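PDB 2XJ9: MIPZ from Caulobacter crescentus, which probably acts as a deviant Walker A (ParA/MinD-type) ATPase that inhibits cell division, dimerising around ATP and binding the nucleoid to position the division plane. Local coordinates for residues R225-F228 with P229-L232; D236-P239 with Q240-P243. The protein carries 1 engineered substitution. All coordinates share one frame; numbering follows the deposited sequence.

Contact 1 of 2, residues R225-F228 with P229-L232; sequences RELF and PFGL. With AGS (phosphothiophosphoric acid-adenylate ester), chain D.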
ATOM      1  N   ARG A 225       8.250  -9.946   7.667  1.00 32.00           N
ATOM      2  CA  ARG A 225       7.641 -10.126   6.364  1.00 26.05           C
ATOM      3  C   ARG A 225       7.944 -11.496   5.848  1.00 30.95           C
ATOM      4  O   ARG A 225       7.278 -11.998   4.957  1.00 33.10           O
ATOM      5  CB  ARG A 225       8.190  -9.082   5.396  1.00 25.04           C
ATOM      6  CG  ARG A 225       8.830  -9.704   4.213  1.00 38.18           C
ATOM      7  CD  ARG A 225       9.218  -8.695   3.191  1.00 38.76           C
ATOM      8  NE  ARG A 225      10.359  -7.931   3.535  1.00 40.25           N
ATOM      9  CZ  ARG A 225      10.608  -6.649   3.329  1.00 51.70           C
ATOM     10  NH1 ARG A 225      11.786  -6.237   3.744  1.00 49.52           N
ATOM     11  NH2 ARG A 225       9.755  -5.794   2.772  1.00 51.14           N
ATOM     12  N   GLU A 226       8.969 -12.093   6.433  1.00 35.26           N
ATOM     13  CA  GLU A 226       9.605 -13.287   5.901  1.00 30.71           C
ATOM     14  C   GLU A 226       8.828 -14.552   6.242  1.00 36.11           C
ATOM     15  O   GLU A 226       8.947 -15.555   5.543  1.00 38.73           O
ATOM     16  CB  GLU A 226      11.020 -13.376   6.457  1.00 30.11           C
ATOM     17  CG  GLU A 226      11.785 -14.589   6.010  1.00 56.41           C
ATOM     18  CD  GLU A 226      13.135 -14.720   6.703  1.00 68.65           C
ATOM     19  OE1 GLU A 226      13.213 -14.382   7.909  1.00 57.63           O
ATOM     20  OE2 GLU A 226      14.111 -15.160   6.045  1.00 72.06           O
ATOM     21  N   LEU A 227       8.020 -14.500   7.302  1.00 36.20           N
ATOM     22  CA  LEU A 227       7.329 -15.689   7.796  1.00 34.18           C
ATOM     23  C   LEU A 227       5.867 -15.780   7.347  1.00 39.87           C
ATOM     24  O   LEU A 227       5.139 -16.708   7.721  1.00 42.24           O
ATOM     25  CB  LEU A 227       7.422 -15.756   9.316  1.00 34.92           C
ATOM     26  CG  LEU A 227       8.848 -15.813   9.837  1.00 42.01           C
ATOM     27  CD1 LEU A 227       8.892 -15.655  11.346  1.00 36.45           C
ATOM     28  CD2 LEU A 227       9.453 -17.128   9.409  1.00 45.41           C
ATOM     29  N   PHE A 228       5.436 -14.832   6.530  1.00 32.81           N
ATOM     30  CA  PHE A 228       4.042 -14.805   6.111  1.00 29.92           C
ATOM     31  C   PHE A 228       3.566 -16.106   5.491  1.00 29.75           C
ATOM     32  O   PHE A 228       2.441 -16.520   5.703  1.00 39.71           O
ATOM     33  CB  PHE A 228       3.797 -13.660   5.149  1.00 27.14           C
ATOM     34  CG  PHE A 228       2.458 -13.705   4.482  1.00 32.73           C
ATOM     35  CD1 PHE A 228       1.379 -13.021   5.016  1.00 29.94           C
ATOM     36  CD2 PHE A 228       2.276 -14.409   3.300  1.00 38.65           C
ATOM     37  CE1 PHE A 228       0.149 -13.039   4.377  1.00 29.83           C
ATOM     38  CE2 PHE A 228       1.027 -14.438   2.664  1.00 32.90           C
ATOM     39  CZ  PHE A 228      -0.025 -13.756   3.207  1.00 25.80           C
ATOM     40  N   PRO A 229       4.411 -16.750   4.691  1.00 35.02           N
ATOM     41  CA  PRO A 229       3.901 -17.977   4.056  1.00 40.85           C
ATOM     42  C   PRO A 229       3.557 -19.088   5.058  1.00 43.77           C
ATOM     43  O   PRO A 229       2.784 -19.985   4.725  1.00 49.93           O
ATOM     44  CB  PRO A 229       5.059 -18.407   3.141  1.00 31.11           C
ATOM     45  CG  PRO A 229       5.807 -17.139   2.878  1.00 31.40           C
ATOM     46  CD  PRO A 229       5.695 -16.306   4.121  1.00 30.51           C
ATOM     47  N   PHE A 230       4.122 -19.024   6.262  1.00 40.08           N
ATOM     48  CA  PHE A 230       3.905 -20.057   7.270  1.00 42.16           C
ATOM     49  C   PHE A 230       2.840 -19.634   8.261  1.00 45.04           C
ATOM     50  O   PHE A 230       2.336 -20.445   9.029  1.00 38.84           O
ATOM     51  CB  PHE A 230       5.181 -20.312   8.046  1.00 43.65           C
ATOM     52  CG  PHE A 230       6.370 -20.579   7.182  1.00 48.00           C
ATOM     53  CD1 PHE A 230       7.478 -19.756   7.239  1.00 46.73           C
ATOM     54  CD2 PHE A 230       6.379 -21.649   6.309  1.00 50.61           C
ATOM     55  CE1 PHE A 230       8.568 -20.004   6.452  1.00 48.59           C
ATOM     56  CE2 PHE A 230       7.471 -21.896   5.520  1.00 45.25           C
ATOM     57  CZ  PHE A 230       8.564 -21.075   5.594  1.00 40.01           C
ATOM     58  N   GLY A 231       2.504 -18.353   8.237  1.00 44.09           N
ATOM     59  CA  GLY A 231       1.590 -17.811   9.211  1.00 38.04           C
ATOM     60  C   GLY A 231       2.235 -17.889  10.571  1.00 34.32           C
ATOM     61  O   GLY A 231       1.659 -18.423  11.474  1.00 34.00           O
ATOM     62  N   LEU A 232       3.450 -17.369  10.693  1.00 37.19           N
ATOM     63  CA  LEU A 232       4.138 -17.284  11.968  1.00 33.50           C
ATOM     64  C   LEU A 232       4.695 -15.866  12.140  1.00 42.90           C
ATOM     65  O   LEU A 232       4.740 -15.089  11.179  1.00 40.56           O
ATOM     66  CB  LEU A 232       5.288 -18.287  12.011  1.00 42.17           C
ATOM     67  CG  LEU A 232       5.109 -19.779  11.691  1.00 50.76           C
ATOM     68  CD1 LEU A 232       6.470 -20.477  11.594  1.00 40.19           C
ATOM     69  CD2 LEU A 232       4.251 -20.464  12.725  1.00 45.85           C
TER
HETATM   70  PG  AGS D1272      -2.816  -2.529   1.972  1.00 39.18           P
HETATM   71  S1G AGS D1272      -3.384  -1.181   1.526  1.00 21.85           S
HETATM   72  O2G AGS D1272      -2.402  -3.462   0.855  1.00 23.85           O
HETATM   73  O3G AGS D1272      -3.616  -3.280   3.014  1.00 32.58           O
HETATM   74  PB  AGS D1272      -1.107  -2.577   4.280  1.00 20.83           P
HETATM   75  O1B AGS D1272      -1.277  -1.285   5.050  1.00 20.98           O
HETATM   76  O2B AGS D1272      -1.815  -3.867   4.608  1.00 20.27           O
HETATM   77  O3B AGS D1272      -1.431  -2.188   2.743  1.00 27.16           O
HETATM   78  PA  AGS D1272       1.214  -4.194   4.602  1.00 21.73           P
HETATM   79  O1A AGS D1272       1.025  -4.539   6.064  1.00 25.24           O
HETATM   80  O2A AGS D1272       0.893  -5.209   3.567  1.00 16.91           O
HETATM   81  O3A AGS D1272       0.468  -2.836   4.250  1.00 22.25           O
HETATM   82  O5' AGS D1272       2.713  -3.681   4.375  1.00 24.87           O
HETATM   83  C5' AGS D1272       3.122  -3.265   3.083  1.00 23.47           C
HETATM   84  C4' AGS D1272       4.346  -4.075   2.627  1.00 24.45           C
HETATM   85  O4' AGS D1272       5.361  -3.768   3.547  1.00 28.71           O
HETATM   86  C3' AGS D1272       4.208  -5.585   2.713  1.00 21.46           C
HETATM   87  O3' AGS D1272       5.009  -6.172   1.702  1.00 22.40           O
HETATM   88  C2' AGS D1272       4.810  -6.012   4.033  1.00 23.15           C
HETATM   89  O2' AGS D1272       5.344  -7.336   3.886  1.00 22.36           O
HETATM   90  C1' AGS D1272       5.851  -4.927   4.218  1.00 24.68           C
HETATM   91  N9  AGS D1272       6.130  -4.364   5.559  1.00 30.78           N
HETATM   92  C8  AGS D1272       5.294  -3.594   6.295  1.00 34.78           C
HETATM   93  N7  AGS D1272       5.887  -3.192   7.455  1.00 36.68           N
HETATM   94  C5  AGS D1272       7.133  -3.699   7.436  1.00 28.44           C
HETATM   95  C6  AGS D1272       8.280  -3.657   8.330  1.00 26.56           C
HETATM   96  N6  AGS D1272       8.195  -2.981   9.493  1.00 33.91           N
HETATM   97  N1  AGS D1272       9.394  -4.308   7.935  1.00 28.28           N
HETATM   98  C2  AGS D1272       9.488  -4.992   6.783  1.00 23.59           C
HETATM   99  N3  AGS D1272       8.481  -5.077   5.917  1.00 22.28           N
HETATM  100  C4  AGS D1272       7.305  -4.456   6.188  1.00 29.75           C
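The F230 ring and the L227 side chain meet obliquely, with CD2 of L227 3.9 Å from CD1 of F230; CG of F230 lies beside its own backbone N (chi1 -52°), which leaves the carbonyl O of L227 near the same ring, in an oblique position. W58 of helix 47-62 meets the F230 ring with the planes about 60° apart. The second flat group, the R225 guanidinium, turns to the nucleotide: N3 of the AGS adenine lies over one face, offset toward the rim, 3.5 Å from R225 NH2. R225 NH1 also forms a salt bridge with E192 of the second subunit, so this side chain joins the base to the dimer partner. From L227 to L232 the backbone folds as a Schellman motif. The carbonyl O of L227 accepts F230 N at 2.9 Å and a weak bond from L232 N at 3.5 Å. Nested within that outer bond, G231 N donates to F228 O at 3.1 Å. G231 carries the positive phi (65°) that the motif needs at this position. The flanking hydrophobic pair of the motif is L227 and L232, CB to CB 4.3 Å. F228 packs its side chain on T47, R50 and F51 at the start of helix 47-62.

Contact 2 of 2, residues D236-P239 with Q240-P243; sequences DLSP and QVRP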
ATOM      1  N   ASP A 236       6.645 -16.366  17.778  1.00 42.57           N
ATOM      2  CA  ASP A 236       6.531 -17.818  17.712  1.00 40.23           C
ATOM      3  C   ASP A 236       7.877 -18.524  17.750  1.00 54.49           C
ATOM      4  O   ASP A 236       7.940 -19.743  17.858  1.00 62.06           O
ATOM      5  CB  ASP A 236       5.845 -18.226  16.422  1.00 44.84           C
ATOM      6  CG  ASP A 236       4.397 -17.893  16.414  1.00 50.48           C
ATOM      7  OD1 ASP A 236       3.974 -17.166  15.495  1.00 50.38           O
ATOM      8  OD2 ASP A 236       3.683 -18.369  17.318  1.00 52.07           O
ATOM      9  N   LEU A 237       8.958 -17.767  17.640  1.00 64.60           N
ATOM     10  CA  LEU A 237      10.250 -18.380  17.384  1.00 68.70           C
ATOM     11  C   LEU A 237      11.029 -18.832  18.609  1.00 81.34           C
ATOM     12  O   LEU A 237      12.150 -18.397  18.859  1.00 92.80           O
ATOM     13  CB  LEU A 237      11.099 -17.512  16.462  1.00 61.20           C
ATOM     14  CG  LEU A 237      10.455 -17.329  15.092  1.00 54.85           C
ATOM     15  CD1 LEU A 237      11.385 -16.538  14.206  1.00 52.88           C
ATOM     16  CD2 LEU A 237      10.131 -18.668  14.483  1.00 54.48           C
ATOM     17  N   SER A 238      10.453 -19.822  19.285  1.00 75.64           N
ATOM     18  CA  SER A 238      11.168 -20.639  20.257  1.00 75.58           C
ATOM     19  C   SER A 238      12.008 -21.733  19.577  1.00 76.14           C
ATOM     20  O   SER A 238      11.853 -21.998  18.385  1.00 73.08           O
ATOM     21  CB  SER A 238      10.171 -21.309  21.193  1.00 63.79           C
ATOM     22  OG  SER A 238       9.494 -22.350  20.508  1.00 73.97           O
ATOM     23  N   PRO A 239      12.887 -22.382  20.356  1.00 71.66           N
ATOM     24  CA  PRO A 239      13.714 -23.535  19.995  1.00 67.32           C
ATOM     25  C   PRO A 239      12.979 -24.590  19.161  1.00 73.96           C
ATOM     26  O   PRO A 239      13.601 -25.210  18.289  1.00 75.40           O
ATOM     27  CB  PRO A 239      14.062 -24.134  21.358  1.00 72.94           C
ATOM     28  CG  PRO A 239      14.074 -22.985  22.290  1.00 63.08           C
ATOM     29  CD  PRO A 239      13.090 -21.984  21.762  1.00 88.16           C
ATOM     30  N   GLN A 240      11.692 -24.802  19.436  1.00 65.61           N
ATOM     31  CA  GLN A 240      10.912 -25.832  18.740  1.00 75.71           C
ATOM     32  C   GLN A 240      10.495 -25.368  17.349  1.00 81.64           C
ATOM     33  O   GLN A 240      10.566 -26.118  16.370  1.00 69.98           O
ATOM     34  CB  GLN A 240       9.659 -26.207  19.542  1.00 75.04           C
ATOM     35  CG  GLN A 240       9.915 -26.556  21.008  1.00 81.94           C
ATOM     36  CD  GLN A 240       9.631 -25.393  21.954  1.00 83.64           C
ATOM     37  OE1 GLN A 240       8.472 -25.013  22.167  1.00 83.77           O
ATOM     38  NE2 GLN A 240      10.689 -24.822  22.522  1.00 73.91           N
ATOM     39  N   VAL A 241      10.048 -24.119  17.281  1.00 85.97           N
ATOM     40  CA  VAL A 241       9.626 -23.500  16.036  1.00 82.00           C
ATOM     41  C   VAL A 241      10.796 -22.761  15.400  1.00 78.43           C
ATOM     42  O   VAL A 241      11.235 -21.721  15.905  1.00 69.07           O
ATOM     43  CB  VAL A 241       8.497 -22.488  16.291  1.00 79.35           C
ATOM     44  CG1 VAL A 241       7.998 -21.908  14.982  1.00 71.17           C
ATOM     45  CG2 VAL A 241       7.361 -23.142  17.065  1.00 74.29           C
ATOM     46  N   ARG A 242      11.303 -23.297  14.294  1.00 76.00           N
ATOM     47  CA  ARG A 242      12.427 -22.670  13.610  1.00 76.57           C
ATOM     48  C   ARG A 242      12.493 -23.057  12.139  1.00 75.05           C
ATOM     49  O   ARG A 242      13.286 -23.912  11.748  1.00 81.16           O
ATOM     50  CB  ARG A 242      13.744 -23.004  14.310  1.00 75.30           C
ATOM     51  CG  ARG A 242      14.025 -24.491  14.420  1.00 82.73           C
ATOM     52  CD  ARG A 242      15.411 -24.721  14.968  1.00 96.69           C
ATOM     53  NE  ARG A 242      16.240 -23.531  14.779  1.00117.60           N
ATOM     54  CZ  ARG A 242      16.710 -23.120  13.603  1.00112.63           C
ATOM     55  NH1 ARG A 242      17.455 -22.023  13.530  1.00104.08           N
ATOM     56  NH2 ARG A 242      16.437 -23.802  12.497  1.00105.52           N
ATOM     57  N   PRO A 243      11.658 -22.413  11.314  1.00 73.49           N
ATOM     58  CA  PRO A 243      11.657 -22.638   9.869  1.00 78.42           C
ATOM     59  C   PRO A 243      12.703 -21.741   9.221  1.00 66.13           C
ATOM     60  O   PRO A 243      12.968 -21.837   8.020  1.00 56.23           O
ATOM     61  CB  PRO A 243      10.248 -22.190   9.456  1.00 73.55           C
ATOM     62  CG  PRO A 243       9.683 -21.399  10.667  1.00 55.54           C
ATOM     63  CD  PRO A 243      10.768 -21.300  11.683  1.00 61.88           C
TER
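This is a local contact, a sharp bend in one continuous stretch of the long loop between strand 213-215 and helix 249-263, the end-to-end directions of 236-239 and 240-243 lying 112° apart and its centre about 24 Å from the centre of the chain. Two consecutive turns make it. In the first, S238 N donates to D236 O at 2.9 Å, with L237 at the centre of an inverse gamma turn. In the second, the CA atoms of S238 and V241 come within 5.3 Å, and P239 and Q240 between them both have helical backbone angles, which meets the definition of a beta turn. S238 OG also faces this turn: it stands between the backbone N and the carbonyl carbon (chi1 73°) and takes a weak bond from Q240 N at 3.5 Å. Q240 bends at chi2 (99°), carrying its amide back beside the P239 ring, where NE2 lies 3.6 Å from P239 CB; the two side chains run alongside each other in the same direction. V241 packs its CB against D236 O, and its branch CG1, anti to the backbone N, reaches L237 CD2 at 3.9 Å. That same methyl, L237 CD2, meets P243 CD at 3.9 Å, the two side chains lying at a slant, so one leucine branch spans both residues. The start of the segment is pinned from outside: D236 OD2 forms a salt bridge with R55 and a hydrogen bond with Y31, while OD1 takes T233 N. V241 packs on I64 and D236 on L66. The geometry is that of an inverse gamma turn followed by a beta turn opened by a serine-proline pair, with the S238 OG bond adding a weak ST turn.

After strand 213-215, the outermost strand at one side of the seven-stranded parallel sheet, the chain enters the long loop leading to helix 249-263. Contact 1 closes first, within 225-232, beside the nucleotide and the second subunit; contact 2 follows within 236-243, so the two stand in series, neither enclosing the other nor crossing it. Their centres are about 12 Å apart, yet they touch: L232 CD1 lies 3.5 Å from P243 CG, and L227 CD1 lies 3.9 Å from L237 CD1. R55 of helix 47-62 bonds to both, at G231 O and at D236, so one helix residue ties the two turns together.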